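Side-chain contacts in chromosome replication initiation inhibitor protein (Agrobacterium tumefaciens, PDB 3FD3), which is a LysR-family regulator that probably controls transcription by binding DNA, represented here by its C-terminal substrate-binding (effector) domain: residues A[86-91]-A[145-150]; A[90-95]-A[165-170]; A[113-118]-A[169-174]. One frame throughout, in Å; residues are numbered along the deposited sequence. Where two conformers were deposited one is given.

All three contacts lie in one subdomain of the substrate-binding domain, around strand 148-151 and the nearer part of strand 165-181. Contact 1 joins two aromatic rings and ends near a calcium ion. Contact 2 starts from the same loop, with apolar packing alone; its Leu167 CD2 lies 3.7 Å from Trp147 CD2 of contact 1. Contact 3 shares Pro169 and Gly170 with contact 2, but adds polar chemistry, an indole N-H bound to a threonine. Trp115 connects the set, since its ring also touches Trp147, Leu167 and Met168. Contacts 2 and 3 are partly buried, whereas both touching residues of contact 1 are buried; contact 3 lies nearest the chain centre.

Contact 1 of 3, residues A[86-91]-A[145-150]; sequences RHFADG and MGWGLN. With CA (calcium ion), chain B.
The carbonyl oxygen of Leu149, two residues along from the Trp147 that meets Phe88, binds a calcium ion with Leu149 O 2.4 Å from the metal. Water 1 stands 2.4 Å and water 2 stands 2.3 Å from the same calcium ion; the two waters subtend about 164° at the metal, so they sit nearly across from each other with the carbonyl at roughly a right angle to both. One further atom, outside both segments, also binds it. At the other end of the contact the chemistry is purely aromatic. Trp147 CD1 lies near the plane of the Phe88 ring, at its edge, 4.3 Å from Phe88 CZ. The pair is edge-to-face (T-shaped): the phenyl edge is directed toward the face of the five-membered indole ring, with the Phe88 and Trp147 centroids 5.9 Å apart and the planes at 66°. In Trp147, chi1 of 73° places CG between the backbone N and the carbonyl carbon, and the turn of the ring about the next bond leaves CD1 nearest Phe88. In the LysR substrate-binding domain, of the periplasmic-binding-protein type, this joins the end of helix 81-87 to the approach to strand 148-151, outermost of the mixed sheet within this chain. Ala96 and Leu97 of helix 94-97 pack against Phe88, while Ile116 and the ring of Trp115 on helix 111-120 meet Trp147. The backbone of Trp147 is hydrogen-bonded to that of Pro101 and of Leu103. Phe88 is the first residue to leave the helix, and it opens a type I turn in which Gly91 N is hydrogen-bonded to Phe88 O at 3.1 Å.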
loop_
_atom_site.group_PDB
_atom_site.type_symbol
_atom_site.label_atom_id
_atom_site.label_comp_id
_atom_site.label_asym_id
_atom_site.label_seq_id
_atom_site.Cartn_x
_atom_site.Cartn_y
_atom_site.Cartn_z
ATOM N N ARG A 86 11.938 -18.070 -17.381
ATOM C CA ARG A 86 11.261 -19.294 -16.959
ATOM C C ARG A 86 9.939 -19.482 -17.698
ATOM O O ARG A 86 9.571 -20.597 -18.026
ATOM C CB ARG A 86 11.002 -19.229 -15.464
ATOM C CG ARG A 86 12.266 -19.413 -14.624
ATOM C CD ARG A 86 11.961 -19.175 -13.192
ATOM N NE ARG A 86 11.090 -20.210 -12.663
ATOM C CZ ARG A 86 10.124 -20.022 -11.760
ATOM N NH1 ARG A 86 9.794 -18.784 -11.366
ATOM N NH2 ARG A 86 9.408 -21.078 -11.340
ATOM N N HIS A 87 9.245 -18.383 -17.979
ATOM C CA HIS A 87 7.852 -18.440 -18.444
ATOM C C HIS A 87 7.612 -17.996 -19.867
ATOM O O HIS A 87 6.587 -18.373 -20.468
ATOM C CB HIS A 87 6.975 -17.600 -17.527
ATOM C CG HIS A 87 6.944 -18.101 -16.130
ATOM N ND1 HIS A 87 7.592 -17.454 -15.100
ATOM C CD2 HIS A 87 6.353 -19.190 -15.584
ATOM C CE1 HIS A 87 7.389 -18.123 -13.978
ATOM N NE2 HIS A 87 6.637 -19.172 -14.244
ATOM N N PHE A 88 8.541 -17.218 -20.410
ATOM C CA PHE A 88 8.426 -16.705 -21.759
ATOM C C PHE A 88 9.720 -16.984 -22.531
ATOM O O PHE A 88 10.210 -16.117 -23.256
ATOM C CB PHE A 88 8.109 -15.194 -21.729
ATOM C CG PHE A 88 6.794 -14.849 -21.053
ATOM C CD1 PHE A 88 5.593 -15.393 -21.518
ATOM C CD2 PHE A 88 6.758 -13.970 -19.969
ATOM C CE1 PHE A 88 4.376 -15.089 -20.907
ATOM C CE2 PHE A 88 5.570 -13.657 -19.344
ATOM C CZ PHE A 88 4.354 -14.212 -19.808
ATOM N N ALA A 89 10.276 -18.186 -22.347
ATOM C CA ALA A 89 11.537 -18.565 -22.977
ATOM C C ALA A 89 11.431 -18.475 -24.499
ATOM O O ALA A 89 12.363 -17.986 -25.129
ATOM C CB ALA A 89 11.976 -19.972 -22.560
ATOM N N ASP A 90 10.310 -18.908 -25.087
ATOM C CA ASP A 90 10.123 -18.748 -26.548
ATOM C C ASP A 90 9.082 -17.660 -26.925
ATOM O O ASP A 90 8.391 -17.769 -27.950
ATOM C CB ASP A 90 9.883 -20.095 -27.255
ATOM C CG ASP A 90 8.578 -20.799 -26.855
ATOM O OD1 ASP A 90 8.493 -22.044 -27.092
ATOM O OD2 ASP A 90 7.638 -20.140 -26.362
ATOM N N GLY A 91 9.021 -16.613 -26.094
ATOM C CA GLY A 91 8.269 -15.389 -26.369
ATOM C C GLY A 91 7.003 -15.249 -25.557
ATOM O O GLY A 91 6.544 -16.192 -24.914
HETATM N N MSE A 145 7.855 -13.195 -8.958
HETATM C CA MSE A 145 6.668 -13.926 -8.539
HETATM C C MSE A 145 5.573 -13.951 -9.629
HETATM O O MSE A 145 4.837 -14.906 -9.771
HETATM C CB MSE A 145 6.172 -13.252 -7.262
HETATM C CG MSE A 145 5.269 -13.984 -6.551
HETATM SE SE MSE A 145 4.899 -13.131 -4.814
HETATM C CE MSE A 145 3.236 -13.821 -4.838
ATOM N N GLY A 146 5.496 -12.878 -10.408
ATOM C CA GLY A 146 4.492 -12.764 -11.448
ATOM C C GLY A 146 4.803 -11.578 -12.317
ATOM O O GLY A 146 5.760 -10.841 -12.060
ATOM N N TRP A 147 4.026 -11.460 -13.386
ATOM C CA TRP A 147 4.022 -10.267 -14.239
ATOM C C TRP A 147 2.741 -9.471 -14.005
ATOM O O TRP A 147 1.721 -10.018 -13.655
ATOM C CB TRP A 147 4.157 -10.636 -15.707
ATOM C CG TRP A 147 2.890 -11.270 -16.293
ATOM C CD1 TRP A 147 2.550 -12.585 -16.282
ATOM C CD2 TRP A 147 1.817 -10.582 -16.933
ATOM N NE1 TRP A 147 1.339 -12.768 -16.876
ATOM C CE2 TRP A 147 0.858 -11.551 -17.285
ATOM C CE3 TRP A 147 1.568 -9.237 -17.235
ATOM C CZ2 TRP A 147 -0.326 -11.219 -17.952
ATOM C CZ3 TRP A 147 0.383 -8.909 -17.873
ATOM C CH2 TRP A 147 -0.547 -9.893 -18.220
ATOM N N GLY A 148 2.817 -8.160 -14.204
ATOM C CA GLY A 148 1.640 -7.331 -14.047
ATOM C C GLY A 148 1.868 -5.921 -14.519
ATOM O O GLY A 148 2.986 -5.553 -14.881
ATOM N N LEU A 149 0.779 -5.149 -14.530
ATOM C CA LEU A 149 0.837 -3.753 -14.957
ATOM C C LEU A 149 1.179 -2.870 -13.765
ATOM O O LEU A 149 0.495 -2.899 -12.731
ATOM C CB LEU A 149 -0.481 -3.333 -15.590
ATOM C CG LEU A 149 -0.702 -3.703 -17.068
ATOM C CD1 LEU A 149 0.162 -2.858 -17.985
ATOM C CD2 LEU A 149 -0.401 -5.201 -17.329
ATOM N N ASN A 150 2.260 -2.113 -13.890
ATOM C CA ASN A 150 2.709 -1.224 -12.846
ATOM C C ASN A 150 2.825 0.201 -13.379
ATOM O O ASN A 150 3.295 0.410 -14.516
ATOM C CB ASN A 150 4.087 -1.659 -12.351
ATOM C CG ASN A 150 4.052 -2.966 -11.634
ATOM O OD1 ASN A 150 3.469 -3.059 -10.565
ATOM N ND2 ASN A 150 4.686 -4.000 -12.213
HETATM CA CA CA B . -1.405 -2.748 -11.248
HETATM O O HOH W 1 -0.410 -1.283 -9.617
HETATM O O HOH W 2 -2.871 -4.081 -12.392
#

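Contact 2 of 3, residues A[90-95]-A[165-170]; sequences DGVTPA and VELMPG
In this subdomain of the LysR substrate-binding domain, the loop leading from helix 81-87 to helix 94-97 packs on the chain just after strand residues 165-166. Val92 is the residue of the loop that reaches across, and its CA lies 6.8 Å from the CA of Leu167. The contact is apolar and small, 145 Å² in all. Val92 CG2, placed anti to the carbonyl carbon, touches Leu167 CB at 4.1 Å and also lies 3.5 Å from Leu167 O, so one methyl meets both the base of the side chain and the backbone. The Val92 and Leu167 side chains cross at about a right angle. Met84 of helix 81-87 packs on both residues, and Trp115 of helix 111-120 borders Leu167 and Met168. Thr93 follows as the N-cap of helix 94-97, its OG1 hydrogen-bonded to Ala96 N. Selenomethionine Met168, modelled in two conformers, supplies the outer part: in the one described here the chain bends at its last torsion (chi3 -62°), bringing its methyl CE to 4.1 Å from Val92 CB and likewise 4.1 Å from Val92 O.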
loop_
_atom_site.group_PDB
_atom_site.type_symbol
_atom_site.label_atom_id
_atom_site.label_comp_id
_atom_site.label_asym_id
_atom_site.label_seq_id
_atom_site.Cartn_x
_atom_site.Cartn_y
_atom_site.Cartn_z
ATOM N N ASP A 90 10.310 -18.908 -25.087
ATOM C CA ASP A 90 10.123 -18.748 -26.548
ATOM C C ASP A 90 9.082 -17.660 -26.925
ATOM O O ASP A 90 8.391 -17.769 -27.950
ATOM C CB ASP A 90 9.883 -20.095 -27.255
ATOM C CG ASP A 90 8.578 -20.799 -26.855
ATOM O OD1 ASP A 90 8.493 -22.044 -27.092
ATOM O OD2 ASP A 90 7.638 -20.140 -26.362
ATOM N N GLY A 91 9.021 -16.613 -26.094
ATOM C CA GLY A 91 8.269 -15.389 -26.369
ATOM C C GLY A 91 7.003 -15.249 -25.557
ATOM O O GLY A 91 6.544 -16.192 -24.914
ATOM N N VAL A 92 6.435 -14.047 -25.587
ATOM C CA VAL A 92 5.150 -13.793 -24.960
ATOM C C VAL A 92 4.034 -14.154 -25.939
ATOM O O VAL A 92 3.653 -13.349 -26.792
ATOM C CB VAL A 92 5.031 -12.326 -24.491
ATOM C CG1 VAL A 92 3.709 -12.110 -23.782
ATOM C CG2 VAL A 92 6.184 -11.983 -23.550
ATOM N N THR A 93 3.533 -15.377 -25.817
ATOM C CA THR A 93 2.538 -15.931 -26.720
ATOM C C THR A 93 1.269 -16.245 -25.936
ATOM O O THR A 93 1.291 -16.318 -24.704
ATOM C CB THR A 93 3.039 -17.234 -27.330
ATOM O OG1 THR A 93 3.198 -18.207 -26.284
ATOM C CG2 THR A 93 4.367 -17.008 -28.044
ATOM N N PRO A 94 0.152 -16.434 -26.640
ATOM C CA PRO A 94 -1.057 -16.845 -25.937
ATOM C C PRO A 94 -0.868 -18.127 -25.127
ATOM O O PRO A 94 -1.340 -18.208 -23.987
ATOM C CB PRO A 94 -2.058 -17.035 -27.073
ATOM C CG PRO A 94 -1.648 -15.989 -28.071
ATOM C CD PRO A 94 -0.130 -16.058 -28.037
ATOM N N ALA A 95 -0.148 -19.099 -25.675
ATOM C CA ALA A 95 0.084 -20.348 -24.966
ATOM C C ALA A 95 0.849 -20.086 -23.678
ATOM O O ALA A 95 0.496 -20.619 -22.604
ATOM C CB ALA A 95 0.848 -21.360 -25.865
ATOM N N VAL A 165 11.897 -5.943 -16.812
ATOM C CA VAL A 165 11.836 -5.729 -18.233
ATOM C C VAL A 165 10.375 -5.734 -18.627
ATOM O O VAL A 165 9.522 -6.294 -17.925
ATOM C CB VAL A 165 12.585 -6.806 -19.009
ATOM C CG1 VAL A 165 14.090 -6.737 -18.709
ATOM C CG2 VAL A 165 12.011 -8.181 -18.693
ATOM N N GLU A 166 10.099 -5.091 -19.751
ATOM C CA GLU A 166 8.749 -5.039 -20.300
ATOM C C GLU A 166 8.482 -6.339 -21.033
ATOM O O GLU A 166 9.328 -6.780 -21.818
ATOM C CB GLU A 166 8.603 -3.904 -21.294
ATOM C CG GLU A 166 8.196 -2.617 -20.707
ATOM C CD GLU A 166 7.833 -1.575 -21.787
ATOM O OE1 GLU A 166 6.621 -1.257 -22.009
ATOM O OE2 GLU A 166 8.773 -1.096 -22.426
ATOM N N LEU A 167 7.333 -6.956 -20.794
ATOM C CA LEU A 167 6.977 -8.159 -21.565
ATOM C C LEU A 167 7.044 -7.920 -23.059
ATOM O O LEU A 167 7.552 -8.773 -23.815
ATOM C CB LEU A 167 5.600 -8.675 -21.182
ATOM C CG LEU A 167 5.554 -9.593 -19.946
ATOM C CD1 LEU A 167 6.037 -8.912 -18.646
ATOM C CD2 LEU A 167 4.173 -10.128 -19.754
HETATM N N MSE A 168 6.527 -6.773 -23.487
HETATM C CA MSE A 168 6.548 -6.388 -24.883
HETATM C C MSE A 168 6.833 -4.896 -24.916
HETATM O O MSE A 168 5.934 -4.092 -24.687
HETATM C CB MSE A 168 5.210 -6.708 -25.548
HETATM C CG MSE A 168 5.212 -6.553 -27.050
HETATM SE SE MSE A 168 3.815 -7.618 -27.902
HETATM C CE MSE A 168 4.457 -9.371 -27.326
ATOM N N PRO A 169 8.100 -4.523 -25.150
ATOM C CA PRO A 169 8.454 -3.109 -25.212
ATOM C C PRO A 169 7.507 -2.304 -26.092
ATOM O O PRO A 169 7.106 -2.772 -27.159
ATOM C CB PRO A 169 9.866 -3.132 -25.798
ATOM C CG PRO A 169 10.430 -4.416 -25.347
ATOM C CD PRO A 169 9.278 -5.387 -25.351
ATOM N N GLY A 170 7.121 -1.120 -25.632
ATOM C CA GLY A 170 6.346 -0.225 -26.456
ATOM C C GLY A 170 4.876 -0.562 -26.428
ATOM O O GLY A 170 4.165 -0.219 -27.356
#

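Contact 3 of 3, residues A[113-118]-A[169-174]; sequences ASWIRT and PGTPLD
The polar part of the contact is a two-pronged bond from the Trp115 indole N-H to Thr171. Trp115 NE1 donates to Thr171 OG1 at 2.9 Å with an N-H...O angle of 154°, and the hydroxyl oxygen lies only 11° out of the indole plane, so the bond meets the ring at its edge. The same N-H makes a weak, strongly bent second bond, with Trp115 NE1 3.1 Å from Thr171 O. Thr171 O also lies in plane at the edge of the indole, and the hydroxyl and carbonyl of one residue therefore share a single donor. Thr171 OG1 is in turn hydrogen-bonded to Met168 O, so the hydroxyl links the indole to the backbone carbonyl of Met168, three residues earlier, and its rotation is held from two sides. With CG anti to the backbone N (chi1 179°), the indole projects off the helix toward the 169-174 loop, with NE1 facing Thr171.

The apolar part is made by Leu173, which has two conformers; the values belong to the one described here. Its CD1 methyl sits 4.0 Å from Trp115 CB, 3.9 Å from Ser114 CB and 3.7 Å from Trp115 N, covering the helix backbone where the two residues join.

The contact packs helix 111-120 of the LysR substrate-binding domain, of the periplasmic-binding-protein type, onto the mixed sheet. The helix lies over the loop that interrupts the long strand 165-181, just before it resumes at Leu173; Leu149 of strand 148-151 packs on both Trp115 and Leu173, and Ala77 of strand 66-79 also touches Trp115.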
loop_
_atom_site.group_PDB
_atom_site.type_symbol
_atom_site.label_atom_id
_atom_site.label_comp_id
_atom_site.label_asym_id
_atom_site.label_seq_id
_atom_site.Cartn_x
_atom_site.Cartn_y
_atom_site.Cartn_z
ATOM N N ALA A 113 -5.782 -7.977 -18.353
ATOM C CA ALA A 113 -6.662 -8.478 -19.420
ATOM C C ALA A 113 -6.653 -7.520 -20.610
ATOM O O ALA A 113 -6.556 -7.926 -21.777
ATOM C CB ALA A 113 -8.092 -8.667 -18.902
ATOM N N SER A 114 -6.751 -6.234 -20.307
ATOM C CA SER A 114 -6.734 -5.201 -21.325
ATOM C C SER A 114 -5.393 -5.179 -22.074
ATOM O O SER A 114 -5.364 -5.119 -23.298
ATOM C CB SER A 114 -6.991 -3.835 -20.688
ATOM O OG SER A 114 -7.043 -2.881 -21.720
ATOM N N TRP A 115 -4.298 -5.246 -21.329
ATOM C CA TRP A 115 -2.962 -5.281 -21.920
ATOM C C TRP A 115 -2.811 -6.473 -22.862
ATOM O O TRP A 115 -2.352 -6.320 -23.987
ATOM C CB TRP A 115 -1.864 -5.298 -20.838
ATOM C CG TRP A 115 -0.512 -5.357 -21.449
ATOM C CD1 TRP A 115 0.219 -4.299 -21.924
ATOM C CD2 TRP A 115 0.246 -6.522 -21.725
ATOM N NE1 TRP A 115 1.396 -4.739 -22.468
ATOM C CE2 TRP A 115 1.438 -6.105 -22.359
ATOM C CE3 TRP A 115 0.034 -7.896 -21.514
ATOM C CZ2 TRP A 115 2.417 -7.005 -22.770
ATOM C CZ3 TRP A 115 1.007 -8.781 -21.922
ATOM C CH2 TRP A 115 2.176 -8.333 -22.564
ATOM N N ILE A 116 -3.234 -7.654 -22.420
ATOM C CA ILE A 116 -3.171 -8.842 -23.290
ATOM C C ILE A 116 -3.953 -8.642 -24.595
ATOM O O ILE A 116 -3.445 -8.924 -25.685
ATOM C CB ILE A 116 -3.710 -10.092 -22.589
ATOM C CG1 ILE A 116 -2.784 -10.480 -21.418
ATOM C CG2 ILE A 116 -3.813 -11.247 -23.592
ATOM C CD1 ILE A 116 -3.397 -11.483 -20.432
ATOM N N ARG A 117 -5.190 -8.175 -24.450
ATOM C CA ARG A 117 -6.102 -7.931 -25.561
ATOM C C ARG A 117 -5.420 -7.043 -26.599
ATOM O O ARG A 117 -5.409 -7.353 -27.799
ATOM C CB ARG A 117 -7.365 -7.272 -24.990
ATOM C CG ARG A 117 -8.508 -7.059 -25.929
ATOM C CD ARG A 117 -9.845 -7.003 -25.168
ATOM N NE ARG A 117 -9.873 -6.074 -24.038
ATOM C CZ ARG A 117 -10.131 -6.424 -22.778
ATOM N NH1 ARG A 117 -10.371 -7.688 -22.459
ATOM N NH2 ARG A 117 -10.147 -5.506 -21.829
ATOM N N THR A 118 -4.816 -5.963 -26.115
ATOM C CA THR A 118 -4.103 -4.997 -26.946
ATOM C C THR A 118 -2.792 -5.498 -27.551
ATOM O O THR A 118 -2.500 -5.228 -28.716
ATOM C CB THR A 118 -3.783 -3.730 -26.155
ATOM O OG1 THR A 118 -5.012 -3.080 -25.835
ATOM C CG2 THR A 118 -2.916 -2.784 -27.006
ATOM N N PRO A 169 8.100 -4.523 -25.150
ATOM C CA PRO A 169 8.454 -3.109 -25.212
ATOM C C PRO A 169 7.507 -2.304 -26.092
ATOM O O PRO A 169 7.106 -2.772 -27.159
ATOM C CB PRO A 169 9.866 -3.132 -25.798
ATOM C CG PRO A 169 10.430 -4.416 -25.347
ATOM C CD PRO A 169 9.278 -5.387 -25.351
ATOM N N GLY A 170 7.121 -1.120 -25.632
ATOM C CA GLY A 170 6.346 -0.225 -26.456
ATOM C C GLY A 170 4.876 -0.562 -26.428
ATOM O O GLY A 170 4.165 -0.219 -27.356
ATOM N N THR A 171 4.407 -1.201 -25.349
ATOM C CA THR A 171 2.985 -1.537 -25.223
ATOM C C THR A 171 2.385 -0.989 -23.914
ATOM O O THR A 171 1.760 -1.736 -23.150
ATOM C CB THR A 171 2.755 -3.056 -25.302
ATOM O OG1 THR A 171 3.488 -3.711 -24.260
ATOM C CG2 THR A 171 3.180 -3.577 -26.684
ATOM N N PRO A 172 2.546 0.323 -23.673
ATOM C CA PRO A 172 1.995 0.856 -22.427
ATOM C C PRO A 172 0.478 0.857 -22.415
ATOM O O PRO A 172 -0.172 0.810 -23.481
ATOM C CB PRO A 172 2.525 2.295 -22.392
ATOM C CG PRO A 172 2.742 2.648 -23.806
ATOM C CD PRO A 172 3.213 1.370 -24.463
ATOM N N LEU A 173 -0.079 0.928 -21.214
ATOM C CA LEU A 173 -1.512 1.038 -20.992
ATOM C C LEU A 173 -1.726 2.353 -20.261
ATOM O O LEU A 173 -1.182 2.557 -19.163
ATOM C CB LEU A 173 -1.994 -0.134 -20.139
ATOM C CG LEU A 173 -3.492 -0.405 -20.025
ATOM C CD1 LEU A 173 -3.759 -1.897 -19.731
ATOM C CD2 LEU A 173 -4.109 0.473 -18.944
ATOM N N ASP A 174 -2.497 3.237 -20.874
ATOM C CA ASP A 174 -2.713 4.583 -20.343
ATOM C C ASP A 174 -4.109 4.746 -19.768
ATOM O O ASP A 174 -5.105 4.489 -20.454
ATOM C CB ASP A 174 -2.537 5.582 -21.479
ATOM C CG ASP A 174 -1.110 5.687 -21.952
ATOM O OD1 ASP A 174 -0.181 5.250 -21.247
ATOM O OD2 ASP A 174 -0.909 6.225 -23.055
#